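Local coordinates for GTP cyclohydrolase 1 type 2 homolog (Staphylococcus aureus subsp. aureus, PDB 3LNL), which is of unknown function but binds two zinc ions in a dinuclear centre and forms a toroidal hexamer of the NIF3 family, capped by PII-like domains, at residues 151-155 against 167-171; 211-215 against 228-232; 49-55 against 86-91; 66-70 against 330-336. The protein carries 2 engineered substitutions. All coordinates share one frame; numbering follows the deposited sequence. Where two conformers were deposited one is given.

Interaction 1 of 4, residues 151-155 against 167-171; sequences KDKLS and YCFFE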
loop_
_atom_site.group_PDB
_atom_site.type_symbol
_atom_site.label_atom_id
_atom_site.label_comp_id
_atom_site.label_asym_id
_atom_site.label_seq_id
_atom_site.Cartn_x
_atom_site.Cartn_y
_atom_site.Cartn_z
ATOM N N LYS B 151 48.821 -0.080 5.732
ATOM C CA LYS B 151 48.472 -0.608 4.408
ATOM C C LYS B 151 48.668 -2.117 4.270
ATOM O O LYS B 151 47.783 -2.815 3.773
ATOM C CB LYS B 151 49.262 0.110 3.320
ATOM C CG LYS B 151 48.723 1.498 2.998
ATOM C CD LYS B 151 49.427 2.142 1.799
ATOM C CE LYS B 151 50.926 2.250 1.995
ATOM N NZ LYS B 151 51.496 3.298 1.114
ATOM N N ASP B 152 49.831 -2.601 4.709
ATOM C CA ASP B 152 50.183 -4.033 4.670
ATOM C C ASP B 152 49.212 -4.916 5.453
ATOM O O ASP B 152 48.882 -6.016 5.016
ATOM C CB ASP B 152 51.591 -4.267 5.249
ATOM C CG ASP B 152 52.702 -3.649 4.405
ATOM O OD1 ASP B 152 52.559 -3.516 3.167
ATOM O OD2 ASP B 152 53.744 -3.302 4.995
ATOM N N LYS B 153 48.792 -4.444 6.626
ATOM C CA LYS B 153 47.861 -5.194 7.471
ATOM C C LYS B 153 46.461 -5.242 6.861
ATOM O O LYS B 153 45.804 -6.283 6.869
ATOM C CB LYS B 153 47.803 -4.599 8.878
ATOM C CG LYS B 153 48.825 -5.184 9.823
ATOM C CD LYS B 153 48.475 -6.633 10.188
ATOM C CE LYS B 153 49.227 -7.129 11.422
ATOM N NZ LYS B 153 50.649 -7.455 11.141
ATOM N N LEU B 154 46.005 -4.114 6.331
ATOM C CA LEU B 154 44.716 -4.091 5.633
ATOM C C LEU B 154 44.789 -5.018 4.413
ATOM O O LEU B 154 43.817 -5.722 4.110
ATOM C CB LEU B 154 44.313 -2.668 5.231
ATOM C CG LEU B 154 43.989 -1.706 6.384
ATOM C CD1 LEU B 154 43.692 -0.331 5.827
ATOM C CD2 LEU B 154 42.814 -2.203 7.223
ATOM N N SER B 155 45.952 -5.043 3.755
ATOM C CA SER B 155 46.144 -5.830 2.533
ATOM C C SER B 155 46.378 -7.315 2.833
ATOM O O SER B 155 45.911 -8.193 2.106
ATOM C CB SER B 155 47.311 -5.271 1.727
ATOM O OG SER B 155 47.186 -5.657 0.375
ATOM N N TYR B 167 46.740 -4.455 -3.131
ATOM C CA TYR B 167 47.393 -3.268 -2.548
ATOM C C TYR B 167 47.049 -1.963 -3.295
ATOM O O TYR B 167 47.917 -1.120 -3.533
ATOM C CB TYR B 167 48.908 -3.488 -2.513
ATOM C CG TYR B 167 49.615 -2.900 -1.308
ATOM C CD1 TYR B 167 49.751 -3.635 -0.131
ATOM C CD2 TYR B 167 50.175 -1.625 -1.351
ATOM C CE1 TYR B 167 50.402 -3.117 0.966
ATOM C CE2 TYR B 167 50.837 -1.097 -0.248
ATOM C CZ TYR B 167 50.946 -1.847 0.903
ATOM O OH TYR B 167 51.602 -1.313 1.987
ATOM N N CYS B 168 45.782 -1.819 -3.664
ATOM C CA CYS B 168 45.318 -0.677 -4.456
ATOM C C CYS B 168 44.849 0.439 -3.551
ATOM O O CYS B 168 43.726 0.411 -3.053
ATOM C CB CYS B 168 44.179 -1.092 -5.380
ATOM S SG CYS B 168 44.646 -2.531 -6.346
ATOM N N PHE B 169 45.732 1.403 -3.337
ATOM C CA PHE B 169 45.454 2.555 -2.501
ATOM C C PHE B 169 45.740 3.796 -3.316
ATOM O O PHE B 169 46.556 3.755 -4.252
ATOM C CB PHE B 169 46.375 2.577 -1.274
ATOM C CG PHE B 169 46.085 1.514 -0.250
ATOM C CD1 PHE B 169 44.978 1.614 0.591
ATOM C CD2 PHE B 169 46.957 0.436 -0.081
ATOM C CE1 PHE B 169 44.722 0.647 1.558
ATOM C CE2 PHE B 169 46.714 -0.540 0.892
ATOM C CZ PHE B 169 45.597 -0.431 1.715
ATOM N N PHE B 170 45.074 4.890 -2.959
ATOM C CA PHE B 170 45.456 6.220 -3.415
ATOM C C PHE B 170 45.813 7.109 -2.212
ATOM O O PHE B 170 45.069 7.184 -1.232
ATOM C CB PHE B 170 44.363 6.851 -4.258
ATOM C CG PHE B 170 44.721 8.205 -4.769
ATOM C CD1 PHE B 170 45.490 8.345 -5.909
ATOM C CD2 PHE B 170 44.294 9.352 -4.098
ATOM C CE1 PHE B 170 45.827 9.607 -6.381
ATOM C CE2 PHE B 170 44.634 10.623 -4.567
ATOM C CZ PHE B 170 45.395 10.748 -5.713
ATOM N N GLU B 171 46.954 7.790 -2.315
ATOM C CA GLU B 171 47.531 8.559 -1.200
ATOM C C GLU B 171 47.554 10.078 -1.430
ATOM O O GLU B 171 48.034 10.585 -2.455
ATOM C CB GLU B 171 48.939 8.064 -0.881
ATOM C CG GLU B 171 48.946 6.832 -0.008
ATOM C CD GLU B 171 50.348 6.325 0.260
ATOM O OE1 GLU B 171 51.022 5.942 -0.716
ATOM O OE2 GLU B 171 50.767 6.311 1.435
#
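In the PII-like domain, helix 147-156 packs on the run that leads into strand 170-176, and Lys151 and Tyr167 do most of the touching. The hydroxyl of Tyr167 donates to Asp152, with OH 2.7 Å from OD1. It meets that oxygen from above the carboxylate plane, 56° out of it. The carboxylate and ring planes stand 43° apart. Lys151 crosses the tyrosine at about a right angle, and its CB lies 3.0 Å from Tyr167 OH. Ser155 flanks the same ring lower down, with OG 3.3 Å from CD1. One face of the Tyr167 ring is covered by Phe169, whose CE2 sits over its centre.

The CG of Lys151 lies over a face of the Phe169 ring in a CH-pi contact, 3.8 Å from the centroid. At the edge of that ring, Leu154 CB comes within 4.4 Å of CZ. The lysine chain then bends at chi3 (-57°), which carries NZ to Glu171. Lys151 NZ forms a salt bridge to Glu171 OE2 at 3.1 Å, a weak hydrogen bond by its geometry. The stronger partner of NZ is Gln177 of a second subunit, so this buried ammonium spans the subunit boundary.

Phe169 and Lys151 also rest on Ile202 of strand 197-207, and Leu154 reaches Leu217 of helix 211-221. Phe170 and Glu171 pair antiparallel with a strand of the second subunit. The sheet beneath helix 147-156 therefore runs on into the neighbouring chain.

Interaction 2 of 4, residues 211-215 against 228-232; sequences KSRAE and VFDFI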
loop_
_atom_site.group_PDB
_atom_site.type_symbol
_atom_site.label_atom_id
_atom_site.label_comp_id
_atom_site.label_asym_id
_atom_site.label_seq_id
_atom_site.Cartn_x
_atom_site.Cartn_y
_atom_site.Cartn_z
ATOM N N LYS B 211 31.758 -3.399 4.186
ATOM C CA LYS B 211 31.783 -2.228 5.090
ATOM C C LYS B 211 32.128 -2.643 6.529
ATOM O O LYS B 211 33.128 -2.202 7.089
ATOM C CB LYS B 211 30.450 -1.452 5.022
ATOM C CG LYS B 211 30.354 -0.140 5.855
ATOM C CD LYS B 211 29.114 0.715 5.460
ATOM C CE LYS B 211 28.891 1.948 6.395
ATOM N NZ LYS B 211 28.284 3.188 5.714
ATOM N N SER B 212 31.327 -3.534 7.097
ATOM C CA SER B 212 31.496 -3.937 8.497
ATOM C C SER B 212 32.881 -4.502 8.783
ATOM O O SER B 212 33.479 -4.176 9.800
ATOM C CB SER B 212 30.418 -4.938 8.913
ATOM O OG SER B 212 30.784 -6.278 8.589
ATOM N N ARG B 213 33.392 -5.342 7.890
ATOM C CA ARG B 213 34.725 -5.894 8.072
ATOM C C ARG B 213 35.799 -4.816 7.930
ATOM O O ARG B 213 36.783 -4.816 8.662
ATOM C CB ARG B 213 34.998 -7.028 7.091
ATOM C CG ARG B 213 36.297 -7.763 7.398
ATOM C CD ARG B 213 36.322 -9.157 6.794
ATOM N NE ARG B 213 37.604 -9.843 6.988
ATOM C CZ ARG B 213 38.715 -9.605 6.284
ATOM N NH1 ARG B 213 39.824 -10.301 6.541
ATOM N NH2 ARG B 213 38.736 -8.663 5.331
ATOM N N ALA B 214 35.602 -3.893 6.992
ATOM C CA ALA B 214 36.539 -2.793 6.827
ATOM C C ALA B 214 36.641 -2.008 8.132
ATOM O O ALA B 214 37.750 -1.749 8.615
ATOM C CB ALA B 214 36.103 -1.890 5.684
ATOM N N GLU B 215 35.483 -1.637 8.691
ATOM C CA GLU B 215 35.397 -1.002 10.025
ATOM C C GLU B 215 36.210 -1.734 11.104
ATOM O O GLU B 215 36.968 -1.113 11.857
ATOM C CB GLU B 215 33.941 -0.952 10.513
ATOM C CG GLU B 215 33.142 0.232 10.022
ATOM C CD GLU B 215 32.149 0.729 11.071
ATOM O OE1 GLU B 215 31.027 0.189 11.115
ATOM O OE2 GLU B 215 32.495 1.651 11.847
ATOM N N VAL B 228 39.966 8.134 12.581
ATOM C CA VAL B 228 39.010 8.844 11.722
ATOM C C VAL B 228 38.940 8.183 10.339
ATOM O O VAL B 228 39.944 8.131 9.620
ATOM C CB VAL B 228 39.385 10.343 11.558
ATOM C CG1 VAL B 228 38.197 11.139 10.986
ATOM C CG2 VAL B 228 39.879 10.938 12.902
ATOM N N PHE B 229 37.758 7.668 9.989
ATOM C CA PHE B 229 37.543 6.940 8.720
ATOM C C PHE B 229 36.112 7.130 8.211
ATOM O O PHE B 229 35.172 7.260 9.014
ATOM C CB PHE B 229 37.866 5.438 8.852
ATOM C CG PHE B 229 36.996 4.703 9.855
ATOM C CD1 PHE B 229 35.791 4.139 9.467
ATOM C CD2 PHE B 229 37.396 4.577 11.190
ATOM C CE1 PHE B 229 34.989 3.469 10.394
ATOM C CE2 PHE B 229 36.606 3.910 12.120
ATOM C CZ PHE B 229 35.404 3.350 11.723
ATOM N N ASP B 230 35.970 7.151 6.884
ATOM C CA ASP B 230 34.698 7.427 6.220
ATOM C C ASP B 230 34.432 6.425 5.084
ATOM O O ASP B 230 35.350 6.017 4.376
ATOM C CB ASP B 230 34.689 8.821 5.588
ATOM C CG ASP B 230 35.089 9.915 6.556
ATOM O OD1 ASP B 230 34.400 10.067 7.591
ATOM O OD2 ASP B 230 36.078 10.630 6.258
ATOM N N PHE B 231 33.161 6.066 4.931
ATOM C CA PHE B 231 32.679 5.284 3.803
ATOM C C PHE B 231 31.765 6.168 2.987
ATOM O O PHE B 231 30.724 6.634 3.478
ATOM C CB PHE B 231 31.906 4.056 4.268
ATOM C CG PHE B 231 32.683 3.167 5.190
ATOM C CD1 PHE B 231 32.448 3.199 6.551
ATOM C CD2 PHE B 231 33.642 2.289 4.690
ATOM C CE1 PHE B 231 33.144 2.364 7.404
ATOM C CE2 PHE B 231 34.354 1.458 5.537
ATOM C CZ PHE B 231 34.101 1.489 6.894
ATOM N N ILE B 232 32.183 6.412 1.755
ATOM C CA ILE B 232 31.435 7.220 0.814
ATOM C C ILE B 232 30.825 6.280 -0.207
ATOM O O ILE B 232 31.537 5.644 -0.947
ATOM C CB ILE B 232 32.365 8.211 0.118
ATOM C CG1 ILE B 232 32.943 9.189 1.151
ATOM C CG2 ILE B 232 31.633 8.910 -1.000
ATOM C CD1 ILE B 232 33.984 10.079 0.577
#
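Phe231 is the tight centre of this contact, its ring held by three residues of helix 211-221. Lys211 CG sits over the centre of one face as a CH-pi partner, 3.9 Å from the centroid and only 7° off the ring normal. With CG anti to the backbone N (chi1 -176°), the lysine chain runs out across the ring, and CE reaches CD1 at 3.8 Å. At the ring edge, Glu215 CG is 3.4 Å from CE1, and Ala214 CB is 3.8 Å from CE2.

Phe229, partly exposed, is the looser side: within the two segments its ring meets Glu215, and Ile218 and Lys219 of the same helix lie against it. Glu215 OE2 lies at the edge of the Phe229 ring, in its plane, 3.4 Å from CZ. Glu215 OE1 is hydrogen-bonded to Thr237 of a third subunit, and Lys211 NZ makes a weak bond to Lys235 O of that subunit.

The axes of helix 211-215 and strand 229-232 are 10.4 Å apart and nearly antiparallel, at 166°. A helix laid along a sheet in this way, with alternate strand residues pointing up into it, fits the alpha/beta sandwich of the PII-like fold.

Interaction 3 of 4, residues 49-55 against 86-91; sequences CTLEVVN and LIIRKL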
loop_
_atom_site.group_PDB
_atom_site.type_symbol
_atom_site.label_atom_id
_atom_site.label_comp_id
_atom_site.label_asym_id
_atom_site.label_seq_id
_atom_site.Cartn_x
_atom_site.Cartn_y
_atom_site.Cartn_z
ATOM N N CYS B 49 11.252 -27.112 -17.279
ATOM C CA CYS B 49 11.441 -28.501 -16.807
ATOM C C CYS B 49 10.095 -29.211 -16.799
ATOM O O CYS B 49 9.412 -29.214 -15.779
ATOM C CB CYS B 49 12.009 -28.513 -15.419
ATOM S SG CYS B 49 12.367 -30.224 -14.875
ATOM N N THR B 50 9.668 -29.712 -17.970
ATOM C CA THR B 50 8.402 -30.407 -18.096
ATOM C C THR B 50 8.612 -31.885 -17.712
ATOM O O THR B 50 9.781 -32.354 -17.507
ATOM C CB THR B 50 7.898 -30.373 -19.530
ATOM O OG1 THR B 50 8.800 -31.119 -20.348
ATOM C CG2 THR B 50 7.782 -28.901 -20.043
ATOM N N LEU B 51 7.526 -32.659 -17.700
ATOM C CA LEU B 51 7.662 -34.099 -17.356
ATOM C C LEU B 51 8.560 -34.822 -18.351
ATOM O O LEU B 51 9.369 -35.706 -17.976
ATOM C CB LEU B 51 6.311 -34.797 -17.287
ATOM C CG LEU B 51 6.209 -36.238 -16.705
ATOM C CD1 LEU B 51 6.567 -36.251 -15.268
ATOM C CD2 LEU B 51 4.771 -36.766 -16.892
ATOM N N GLU B 52 8.423 -34.487 -19.638
ATOM C CA GLU B 52 9.259 -35.130 -20.676
ATOM C C GLU B 52 10.739 -34.838 -20.433
ATOM O O GLU B 52 11.580 -35.709 -20.629
ATOM C CB GLU B 52 8.834 -34.726 -22.104
ATOM C CG GLU B 52 7.464 -35.333 -22.543
ATOM C CD GLU B 52 6.962 -34.881 -23.936
ATOM O OE1 GLU B 52 7.407 -33.839 -24.495
ATOM O OE2 GLU B 52 6.072 -35.588 -24.479
ATOM N N VAL B 53 11.061 -33.635 -19.950
ATOM C CA VAL B 53 12.456 -33.300 -19.670
ATOM C C VAL B 53 13.004 -34.177 -18.514
ATOM O O VAL B 53 14.136 -34.674 -18.577
ATOM C CB VAL B 53 12.635 -31.807 -19.390
ATOM C CG1 VAL B 53 14.089 -31.493 -18.837
ATOM C CG2 VAL B 53 12.347 -31.028 -20.675
ATOM N N VAL B 54 12.189 -34.387 -17.498
ATOM C CA VAL B 54 12.576 -35.212 -16.382
ATOM C C VAL B 54 12.808 -36.662 -16.867
ATOM O O VAL B 54 13.813 -37.266 -16.502
ATOM C CB VAL B 54 11.543 -35.153 -15.223
ATOM C CG1 VAL B 54 12.007 -36.017 -14.049
ATOM C CG2 VAL B 54 11.314 -33.705 -14.798
ATOM N N ASN B 55 11.930 -37.154 -17.749
ATOM C CA ASN B 55 12.041 -38.506 -18.290
ATOM C C ASN B 55 13.285 -38.626 -19.103
ATOM O O ASN B 55 13.934 -39.664 -19.092
ATOM C CB ASN B 55 10.826 -38.861 -19.145
ATOM C CG ASN B 55 9.566 -39.099 -18.306
ATOM O OD1 ASN B 55 9.659 -39.462 -17.146
ATOM N ND2 ASN B 55 8.404 -38.989 -18.929
ATOM N N LEU B 86 3.129 -33.566 -10.167
ATOM C CA LEU B 86 3.618 -34.805 -10.755
ATOM C C LEU B 86 5.082 -34.663 -11.179
ATOM O O LEU B 86 5.865 -35.562 -10.978
ATOM C CB LEU B 86 2.732 -35.161 -11.957
ATOM C CG LEU B 86 2.799 -36.578 -12.494
ATOM C CD1 LEU B 86 2.205 -37.546 -11.488
ATOM C CD2 LEU B 86 2.041 -36.672 -13.845
ATOM N N ILE B 87 5.469 -33.500 -11.668
ATOM C CA ILE B 87 6.821 -33.260 -12.133
ATOM C C ILE B 87 7.774 -33.163 -10.899
ATOM O O ILE B 87 8.846 -33.799 -10.846
ATOM C CB ILE B 87 6.936 -31.945 -12.955
ATOM C CG1 ILE B 87 6.067 -31.998 -14.229
ATOM C CG2 ILE B 87 8.366 -31.678 -13.368
ATOM C CD1 ILE B 87 5.951 -30.670 -14.924
ATOM N N ILE B 88 7.337 -32.434 -9.875
ATOM C CA ILE B 88 8.181 -32.185 -8.724
ATOM C C ILE B 88 8.403 -33.515 -7.993
ATOM O O ILE B 88 9.524 -33.833 -7.556
ATOM C CB ILE B 88 7.524 -31.132 -7.807
ATOM C CG1 ILE B 88 7.485 -29.752 -8.478
ATOM C CG2 ILE B 88 8.241 -31.081 -6.435
ATOM C CD1 ILE B 88 6.456 -28.752 -7.764
ATOM N N ARG B 89 7.318 -34.278 -7.815
ATOM C CA ARG B 89 7.390 -35.611 -7.196
ATOM C C ARG B 89 8.303 -36.568 -7.982
ATOM O O ARG B 89 9.053 -37.325 -7.394
ATOM C CB ARG B 89 5.996 -36.245 -7.023
ATOM C CG ARG B 89 5.061 -35.452 -6.066
ATOM C CD ARG B 89 3.606 -35.855 -6.172
ATOM N NE ARG B 89 3.454 -37.283 -5.921
ATOM C CZ ARG B 89 3.430 -37.858 -4.724
ATOM N NH1 ARG B 89 3.423 -37.149 -3.571
ATOM N NH2 ARG B 89 3.331 -39.156 -4.659
ATOM N N LYS B 90 8.246 -36.517 -9.302
ATOM C CA LYS B 90 9.089 -37.382 -10.090
ATOM C C LYS B 90 10.572 -37.035 -9.903
ATOM O O LYS B 90 11.387 -37.944 -9.796
ATOM C CB LYS B 90 8.664 -37.378 -11.569
ATOM C CG LYS B 90 9.427 -38.460 -12.423
ATOM C CD LYS B 90 8.530 -39.119 -13.444
ATOM C CE LYS B 90 9.091 -40.393 -14.053
ATOM N NZ LYS B 90 8.238 -40.663 -15.257
ATOM N N LEU B 91 10.903 -35.743 -9.832
ATOM C CA LEU B 91 12.295 -35.283 -9.584
ATOM C C LEU B 91 12.779 -35.888 -8.278
ATOM O O LEU B 91 13.848 -36.492 -8.198
ATOM C CB LEU B 91 12.372 -33.732 -9.523
ATOM C CG LEU B 91 12.185 -33.038 -10.869
ATOM C CD1 LEU B 91 11.800 -31.516 -10.773
ATOM C CD2 LEU B 91 13.455 -33.254 -11.732
#
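Val54 and Ile87 meet where two helices lie side by side, with Val54 CG2 3.9 Å from Ile87 CG2. Val54 CG2 also touches Leu91 CD2 at 3.8 Å. Ile87 reaches further with CD1, which lies 3.8 Å from the backbone N of Leu51. On the partly exposed side, Leu51 spreads its two methyls: CD2 meets Leu86 CD2 at 4.1 Å, and CD1 meets Lys90 CD at 3.9 Å.

Lys90 leaves its helix with CG anti to the backbone N (chi1 -172°) and reaches across to Asn55. Lys90 NZ donates to Asn55 OD1 at 2.7 Å, in the carbonyl plane and on a lone pair, with a C=O...donor angle of 141°.

The segments 51-55 and 86-91 run nearly parallel, their axes crossing at 15° and 9.8 Å apart. Helix 51-60 follows strand 43-46, and helix 83-93 precedes strand 97-100, both strands of the five-stranded sheet in a NIF3 domain.

Thr50 is the N-cap of helix 51-60. Its OG1 accepts a weak bond from Val53 N. Farther in, Leu91 and Cys49 both rest on Ile65 and Leu98 of the sheet. The side chain of Cys49 is about 8 Å from that of the zinc ligand His69.

Interaction 4 of 4, residues 66-70 against 330-336; sequences ISHHP and HYSEYVM. With ZN (zinc ion), chain F; ZN (zinc ion), chain G.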
loop_
_atom_site.group_PDB
_atom_site.type_symbol
_atom_site.label_atom_id
_atom_site.label_comp_id
_atom_site.label_asym_id
_atom_site.label_seq_id
_atom_site.Cartn_x
_atom_site.Cartn_y
_atom_site.Cartn_z
ATOM N N ILE B 66 19.336 -28.106 -15.224
ATOM C CA ILE B 66 19.339 -26.662 -15.098
ATOM C C ILE B 66 18.328 -26.054 -16.105
ATOM O O ILE B 66 18.511 -26.151 -17.328
ATOM C CB ILE B 66 20.715 -26.051 -15.391
ATOM C CG1 ILE B 66 21.792 -26.613 -14.471
ATOM C CG2 ILE B 66 20.616 -24.467 -15.178
ATOM C CD1 ILE B 66 23.223 -26.150 -14.809
ATOM N N SER B 67 17.274 -25.428 -15.591
ATOM C CA SER B 67 16.281 -24.806 -16.432
ATOM C C SER B 67 16.426 -23.294 -16.342
ATOM O O SER B 67 17.042 -22.781 -15.406
ATOM C CB SER B 67 14.850 -25.238 -16.023
ATOM O OG SER B 67 14.465 -24.650 -14.767
ATOM N N HIS B 68 15.888 -22.597 -17.342
ATOM C CA HIS B 68 15.778 -21.161 -17.278
ATOM C C HIS B 68 14.585 -20.783 -16.394
ATOM O O HIS B 68 14.737 -20.092 -15.388
ATOM C CB HIS B 68 15.620 -20.557 -18.666
ATOM C CG HIS B 68 15.567 -19.068 -18.676
ATOM N ND1 HIS B 68 16.424 -18.286 -17.937
ATOM C CD2 HIS B 68 14.755 -18.211 -19.334
ATOM C CE1 HIS B 68 16.181 -17.013 -18.192
ATOM N NE2 HIS B 68 15.094 -16.931 -18.944
ATOM N N HIS B 69 13.414 -21.297 -16.728
ATOM C CA HIS B 69 12.220 -20.950 -15.997
ATOM C C HIS B 69 12.164 -21.773 -14.702
ATOM O O HIS B 69 12.412 -22.983 -14.729
ATOM C CB HIS B 69 10.982 -21.180 -16.818
ATOM C CG HIS B 69 10.836 -20.230 -17.972
ATOM N ND1 HIS B 69 10.178 -20.577 -19.134
ATOM C CD2 HIS B 69 11.274 -18.968 -18.149
ATOM C CE1 HIS B 69 10.205 -19.552 -19.969
ATOM N NE2 HIS B 69 10.790 -18.534 -19.367
ATOM N N PRO B 70 11.805 -21.142 -13.596
ATOM C CA PRO B 70 11.760 -21.851 -12.318
ATOM C C PRO B 70 10.483 -22.692 -12.243
ATOM O O PRO B 70 9.371 -22.196 -12.378
ATOM C CB PRO B 70 11.781 -20.705 -11.282
ATOM C CG PRO B 70 11.256 -19.550 -11.983
ATOM C CD PRO B 70 11.580 -19.704 -13.426
ATOM N N HIS B 330 7.737 -15.915 -26.855
ATOM C CA HIS B 330 8.451 -16.110 -25.614
ATOM C C HIS B 330 9.272 -17.391 -25.742
ATOM O O HIS B 330 10.418 -17.447 -25.243
ATOM C CB HIS B 330 7.406 -16.253 -24.524
ATOM C CG HIS B 330 7.901 -16.214 -23.111
ATOM N ND1 HIS B 330 7.195 -15.554 -22.116
ATOM C CD2 HIS B 330 8.976 -16.772 -22.512
ATOM C CE1 HIS B 330 7.810 -15.743 -20.954
ATOM N NE2 HIS B 330 8.942 -16.395 -21.178
ATOM N N TYR B 331 8.688 -18.406 -26.414
ATOM C CA TYR B 331 9.374 -19.663 -26.609
ATOM C C TYR B 331 10.780 -19.549 -27.244
ATOM O O TYR B 331 11.620 -20.447 -27.040
ATOM C CB TYR B 331 8.513 -20.694 -27.375
ATOM C CG TYR B 331 9.153 -22.056 -27.380
ATOM C CD1 TYR B 331 9.248 -22.781 -26.196
ATOM C CD2 TYR B 331 9.769 -22.549 -28.513
ATOM C CE1 TYR B 331 9.931 -23.988 -26.133
ATOM C CE2 TYR B 331 10.436 -23.778 -28.486
ATOM C CZ TYR B 331 10.522 -24.488 -27.256
ATOM O OH TYR B 331 11.165 -25.695 -27.204
ATOM N N SER B 332 11.070 -18.468 -27.967
ATOM C CA SER B 332 12.392 -18.261 -28.494
ATOM C C SER B 332 13.504 -18.152 -27.451
ATOM O O SER B 332 14.656 -18.305 -27.810
ATOM C CB SER B 332 12.456 -17.115 -29.469
ATOM O OG SER B 332 11.748 -17.420 -30.657
ATOM N N GLU B 333 13.174 -18.004 -26.175
ATOM C CA GLU B 333 14.179 -18.237 -25.126
ATOM C C GLU B 333 14.794 -19.646 -25.130
ATOM O O GLU B 333 15.804 -19.879 -24.464
ATOM C CB GLU B 333 13.596 -17.931 -23.759
ATOM C CG GLU B 333 13.284 -16.487 -23.537
ATOM C CD GLU B 333 13.035 -16.208 -22.109
ATOM O OE1 GLU B 333 13.956 -15.665 -21.462
ATOM O OE2 GLU B 333 11.967 -16.609 -21.610
ATOM N N TYR B 334 14.226 -20.578 -25.911
ATOM C CA TYR B 334 14.783 -21.952 -25.971
ATOM C C TYR B 334 16.215 -21.994 -26.437
ATOM O O TYR B 334 16.891 -22.993 -26.223
ATOM C CB TYR B 334 13.949 -22.889 -26.888
ATOM C CG TYR B 334 14.279 -22.676 -28.345
ATOM C CD1 TYR B 334 15.300 -23.384 -28.924
ATOM C CD2 TYR B 334 13.599 -21.722 -29.133
ATOM C CE1 TYR B 334 15.676 -23.189 -30.253
ATOM C CE2 TYR B 334 13.939 -21.542 -30.511
ATOM C CZ TYR B 334 14.981 -22.276 -31.049
ATOM O OH TYR B 334 15.396 -22.111 -32.346
ATOM N N VAL B 335 16.705 -20.910 -27.051
ATOM C CA VAL B 335 18.104 -20.839 -27.448
ATOM C C VAL B 335 19.026 -21.004 -26.262
ATOM O O VAL B 335 20.193 -21.294 -26.447
ATOM C CB VAL B 335 18.486 -19.483 -28.214
ATOM C CG1 VAL B 335 17.674 -19.363 -29.518
ATOM C CG2 VAL B 335 18.275 -18.252 -27.315
ATOM N N MET B 336 18.564 -20.782 -25.036
ATOM C CA MET B 336 19.506 -20.897 -23.909
ATOM C C MET B 336 19.883 -22.351 -23.579
ATOM O O MET B 336 20.785 -22.584 -22.788
ATOM C CB MET B 336 19.075 -20.124 -22.654
ATOM C CG MET B 336 17.750 -20.433 -22.023
ATOM S SD MET B 336 17.414 -22.144 -21.518
ATOM C CE MET B 336 18.651 -22.318 -20.192
HETATM ZN ZN ZN F . 10.859 -16.366 -19.873
HETATM ZN ZN ZN G . 14.120 -15.050 -19.603
HETATM O O HOH W 1 9.446 -16.195 -18.141
HETATM O O HOH W 2 10.523 -14.167 -19.953
HETATM O O HOH W 3 12.413 -15.638 -18.555
HETATM O O HOH W 4 12.705 -13.423 -20.000
#
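With CG of Glu333 anti to the carbonyl carbon (chi1 -67°) and the chain extended beyond it, the carboxylate spans the gap between two zinc ions. His68 puts its ring CG anti to the backbone N (chi1 -177°) and meets one of these ions from the opposite segment. Glu333 bridges the pair, OE1 binding the chain G zinc at 2.0 Å and OE2 the chain F zinc at 2.1 Å. His68 NE2 is 2.2 Å from the chain G zinc, and its ring stands almost upright to the carboxylate, the planes 86° apart. Asp106 completes the protein ligands of that ion. The chain F zinc takes His69 NE2 at 2.2 Å and His330 NE2 at 2.3 Å. These two rings meet rim to rim. Water 3 also bridges both ions. Waters 1 and 2 fill the six-fold shell of the chain F zinc, and water 4 binds the other ion.

A second shell fixes the ring rotations. ND1 of His68 bonds to Met101 O, ND1 of His69 to Asp48, and ND1 of His330 to Asp309. Met336 SD packs on His68 CB at 3.7 Å. His312 of a fifth subunit stacks on His330.

His68 and His69 lie at the C-terminal side of strand 64-67, while Glu333 stands in the 3-10 turn that leads into helix 336-350. Helix 112-119 lies against His68, Glu333 and Met336.

The four contacts divide between the NIF3 part of the chain and the PII-like insertion. Interactions 1 and 2 lie in the insertion, their centres 14 Å apart, and reach the same sheet. Interactions 3 and 4 lie on the other side of the chain's centre, 16 Å apart, and touch where Cys49 meets Ser67; helix 51-60 and strand 64-67 follow each other there. Between the two groups the centres are 42 to 53 Å apart. Along the chain, interaction 3 closes first, then interactions 1 and 2 follow in series. Interaction 4 joins residues on both sides of the insertion, so the two NIF3 domains share the zinc centre while the insertion, within a PII-like trimer, caps the toroid.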